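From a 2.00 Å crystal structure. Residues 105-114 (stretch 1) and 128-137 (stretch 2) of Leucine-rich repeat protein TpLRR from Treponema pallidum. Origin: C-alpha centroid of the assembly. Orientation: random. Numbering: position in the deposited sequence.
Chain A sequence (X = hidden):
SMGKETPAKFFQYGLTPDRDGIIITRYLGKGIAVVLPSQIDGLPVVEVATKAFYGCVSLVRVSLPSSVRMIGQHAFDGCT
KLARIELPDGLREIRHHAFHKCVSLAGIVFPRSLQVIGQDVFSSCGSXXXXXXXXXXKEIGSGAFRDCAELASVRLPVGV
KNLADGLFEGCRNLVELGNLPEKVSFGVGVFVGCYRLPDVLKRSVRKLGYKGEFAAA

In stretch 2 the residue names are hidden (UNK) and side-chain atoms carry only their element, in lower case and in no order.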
# COMPACT_ATOMS: atom_id res chain seq x y z
N LEU A 105 -10.02 2.60 4.25
CA LEU A 105 -9.64 1.64 3.22
C LEU A 105 -9.80 0.26 3.84
O LEU A 105 -9.01 -0.15 4.70
CB LEU A 105 -8.22 1.90 2.75
CG LEU A 105 -7.80 1.33 1.41
CD1 LEU A 105 -8.78 1.77 0.36
CD2 LEU A 105 -6.39 1.80 1.05
N ALA A 106 -10.86 -0.46 3.46
CA ALA A 106 -11.17 -1.73 4.08
C ALA A 106 -10.51 -2.90 3.36
O ALA A 106 -10.33 -3.97 3.97
CB ALA A 106 -12.68 -1.95 4.14
N GLY A 107 -10.15 -2.71 2.10
CA GLY A 107 -9.53 -3.76 1.32
C GLY A 107 -8.82 -3.14 0.15
O GLY A 107 -9.10 -2.01 -0.26
N ILE A 108 -7.89 -3.91 -0.40
CA ILE A 108 -7.16 -3.46 -1.58
C ILE A 108 -6.64 -4.70 -2.29
O ILE A 108 -6.26 -5.68 -1.66
CB ILE A 108 -6.03 -2.47 -1.18
CG1 ILE A 108 -5.41 -1.81 -2.40
CG2 ILE A 108 -4.99 -3.17 -0.33
CD1 ILE A 108 -4.42 -0.72 -2.01
N VAL A 109 -6.70 -4.67 -3.62
CA VAL A 109 -6.26 -5.79 -4.45
C VAL A 109 -5.00 -5.34 -5.18
O VAL A 109 -5.04 -4.39 -5.98
CB VAL A 109 -7.34 -6.24 -5.44
CG1 VAL A 109 -6.79 -7.36 -6.30
CG2 VAL A 109 -8.61 -6.68 -4.71
N PHE A 110 -3.91 -6.00 -4.91
CA PHE A 110 -2.65 -5.60 -5.53
C PHE A 110 -2.47 -6.27 -6.89
O PHE A 110 -2.74 -7.46 -7.04
CB PHE A 110 -1.48 -5.97 -4.65
CG PHE A 110 -1.38 -5.16 -3.40
CD1 PHE A 110 -1.26 -3.78 -3.46
CD2 PHE A 110 -1.39 -5.78 -2.17
CE1 PHE A 110 -1.16 -3.04 -2.31
CE2 PHE A 110 -1.27 -5.04 -1.01
CZ PHE A 110 -1.16 -3.68 -1.07
N PRO A 111 -1.99 -5.52 -7.88
CA PRO A 111 -1.81 -6.08 -9.22
C PRO A 111 -0.64 -7.03 -9.29
O PRO A 111 0.33 -6.95 -8.53
CB PRO A 111 -1.56 -4.85 -10.09
CG PRO A 111 -1.00 -3.85 -9.16
CD PRO A 111 -1.69 -4.08 -7.84
N ARG A 112 -0.72 -7.93 -10.28
CA ARG A 112 0.35 -8.89 -10.50
C ARG A 112 1.68 -8.23 -10.86
O ARG A 112 2.71 -8.90 -10.85
CB ARG A 112 -0.08 -9.90 -11.57
CG ARG A 112 0.90 -11.06 -11.80
CD ARG A 112 0.16 -12.37 -11.98
NE ARG A 112 0.98 -13.45 -12.52
CZ ARG A 112 0.48 -14.37 -13.35
NH1 ARG A 112 1.24 -15.35 -13.81
NH2 ARG A 112 -0.80 -14.29 -13.71
N SER A 113 1.69 -6.93 -11.14
CA SER A 113 2.92 -6.23 -11.49
C SER A 113 3.64 -5.58 -10.31
O SER A 113 4.78 -5.12 -10.49
CB SER A 113 2.61 -5.15 -12.53
OG SER A 113 1.53 -4.33 -12.06
N LEU A 114 3.03 -5.53 -9.13
CA LEU A 114 3.60 -4.76 -8.03
C LEU A 114 4.93 -5.36 -7.55
O LEU A 114 4.99 -6.53 -7.17
CB LEU A 114 2.60 -4.69 -6.87
CG LEU A 114 2.97 -3.79 -5.69
CD1 LEU A 114 3.05 -2.32 -6.13
CD2 LEU A 114 2.01 -3.97 -4.52
N UNK A 128 -8.33 -1.76 7.22
CA UNK A 128 -7.86 -2.78 6.29
C UNK A 128 -7.92 -4.15 6.96
O UNK A 128 -7.38 -4.35 8.05
c UNK A 128 -6.52 -3.15 3.43
c UNK A 128 -5.73 -3.19 4.73
c UNK A 128 -6.45 -2.43 5.84
c UNK A 128 -4.35 -2.57 4.53
N UNK A 129 -8.59 -5.10 6.30
CA UNK A 129 -8.90 -6.40 6.89
C UNK A 129 -8.02 -7.51 6.31
O UNK A 129 -7.33 -8.21 7.05
c UNK A 129 -10.40 -6.76 6.73
c UNK A 129 -10.65 -8.14 7.25
c UNK A 129 -11.26 -5.73 7.47
N UNK A 130 -8.08 -7.73 5.00
CA UNK A 130 -7.31 -8.77 4.34
C UNK A 130 -6.32 -8.11 3.39
O UNK A 130 -6.66 -7.11 2.74
c UNK A 130 -8.19 -9.75 3.54
o UNK A 130 -10.13 -11.10 3.89
o UNK A 130 -8.76 -10.89 5.58
c UNK A 130 -9.09 -10.63 4.41
N UNK A 131 -5.10 -8.65 3.31
CA UNK A 131 -4.19 -8.29 2.23
C UNK A 131 -3.52 -9.54 1.70
O UNK A 131 -3.12 -10.44 2.46
c UNK A 131 -3.13 -7.21 2.62
c UNK A 131 -1.69 -7.66 2.31
c UNK A 131 -3.28 -6.76 4.03
N UNK A 132 -3.44 -9.60 0.38
CA UNK A 132 -2.79 -10.68 -0.34
C UNK A 132 -1.67 -10.04 -1.14
O UNK A 132 -1.92 -9.22 -2.02
c UNK A 132 -4.85 -12.09 -0.42
c UNK A 132 -3.02 -12.41 -2.14
c UNK A 132 -3.77 -11.41 -1.26
N UNK A 133 -0.44 -10.41 -0.82
CA UNK A 133 0.70 -9.86 -1.53
C UNK A 133 1.08 -10.81 -2.66
O UNK A 133 1.41 -11.97 -2.38
c UNK A 133 1.40 -7.24 0.10
c UNK A 133 1.60 -8.68 0.60
c UNK A 133 1.87 -9.64 -0.58
c UNK A 133 2.70 -8.73 1.65
N UNK A 134 1.01 -10.39 -3.92
CA UNK A 134 1.40 -11.27 -5.03
C UNK A 134 2.87 -11.66 -4.96
O UNK A 134 3.69 -11.01 -4.30
c UNK A 134 0.18 -9.34 -5.80
c UNK A 134 1.12 -10.43 -6.27
c UNK A 134 0.59 -9.06 -4.39
N UNK A 135 3.21 -12.73 -5.68
CA UNK A 135 4.59 -13.20 -5.67
C UNK A 135 5.55 -12.22 -6.35
O UNK A 135 6.76 -12.29 -6.11
c UNK A 135 4.67 -14.59 -6.31
o UNK A 135 3.88 -15.54 -4.23
n UNK A 135 3.65 -16.80 -6.07
c UNK A 135 4.03 -15.69 -5.44
N UNK A 136 5.04 -11.29 -7.17
CA UNK A 136 5.87 -10.26 -7.78
C UNK A 136 6.48 -9.31 -6.76
O UNK A 136 7.48 -8.65 -7.06
o UNK A 136 3.88 -8.88 -8.17
c UNK A 136 5.04 -9.46 -8.78
N UNK A 137 5.88 -9.20 -5.57
CA UNK A 137 6.33 -8.22 -4.59
C UNK A 137 7.67 -8.68 -4.03
O UNK A 137 7.75 -9.68 -3.31
c UNK A 137 5.79 -7.03 -2.44
c UNK A 137 3.95 -7.58 -4.07
c UNK A 137 5.29 -8.03 -3.48
O HOH W 1 -10.15 -6.42 3.33
O HOH W 2 -5.36 -8.13 -0.87
O HOH W 3 -8.15 -6.58 0.78
O HOH W 4 -4.07 -8.53 -3.51
O HOH W 5 2.53 -11.69 -9.13

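Position 128 carries four side-chain carbons, forked at the second. One terminal carbon lies 3.7 Å from Gly107 CA and 4.1 Å from Ile108 CG2, so the end of the chain comes nearer to stretch 1 than its sideways CA-to-CB bond would suggest. A fork at the second carbon identifies Leu128, with chi1 t and chi2 p.

Position 129 has three carbons, one carrying the other two, which is the pattern of valine. Its backbone makes a direct hydrogen bond: N of position 129 donates to Ala106 O at 3.1 Å with an angle of 150° at the hydrogen. This is Val129.

At position 130 there are two carbons, the second carrying two oxygens: a carboxylate one methylene from the backbone, hence Asp130. The nearest side-chain approach to stretch 1 is Asp130 CB to Ala106 O, 6.2 Å; the water links are made by the backbone N and O of Asp130.

Position 131 again shows one carbon bearing two. One of the branches sits 4.3 Å from Phe110 CE2, near the plane of the ring at its edge. The residue is Val131, whose chi1 of 0° lies between the usual wells.

Position 132 has the same three-carbon branch, but the nearest approach of its side chain to stretch 1 is CB of position 132 to Phe110 CD2, 6.2 Å. It is Val132; its backbone O, 3.5 Å from Phe110 CD2, lies at the ring edge.

Position 133 has four carbons forked at the second. Its CA-to-CB bond points away, yet one terminal carbon returns to within 3.6 Å of Phe110 CE2. It is Leu133, chi1 m and chi2 t, and the atom is CD2.

Position 134 is recognised by closure: three carbons form a ring onto the backbone N. One ring carbon is 3.7 Å from Phe110 CB and another 3.6 Å from Pro111 O. This is Pro134, the first residue of a type I turn closed by the backbone N of position 137, 3.1 Å from Pro134 O.

Position 135 carries two carbons, the second bearing one oxygen and one nitrogen, so it is Asn135. It makes no contact with stretch 1.

Position 136 has one carbon and one oxygen, the hydroxymethyl of Ser136. Its OG lies 2.9 Å from Arg112 O and 2.8 Å from Leu114 O; a single proton serves two candidate acceptors, and the geometry does not settle which receives it.

Position 137 has one carbon carrying two, and a branch carbon lies 4.1 Å from Leu114 CD2. It is Val137.

The contact buries 585 Å², both sides summed, and combines apolar packing with bridging waters. Water 1 joins Ala106 O (2.5 Å) to Asp130 N (3.0 Å), water 2 joins Ile108 O to Val132 N (both 2.7 Å), and water 4 joins Phe110 N (2.9 Å) to Val132 O (2.7 Å). Ile108 O and Val132 N, joined by water 2, are 5.2 Å apart, beyond direct hydrogen-bonding reach. Phe110 fills space beside Val131, Leu133 and Pro134, while Ser136 reaches the turn spanning Pro111 to Leu114.

Stretch 2 (128-137) LVDVVLPNSV
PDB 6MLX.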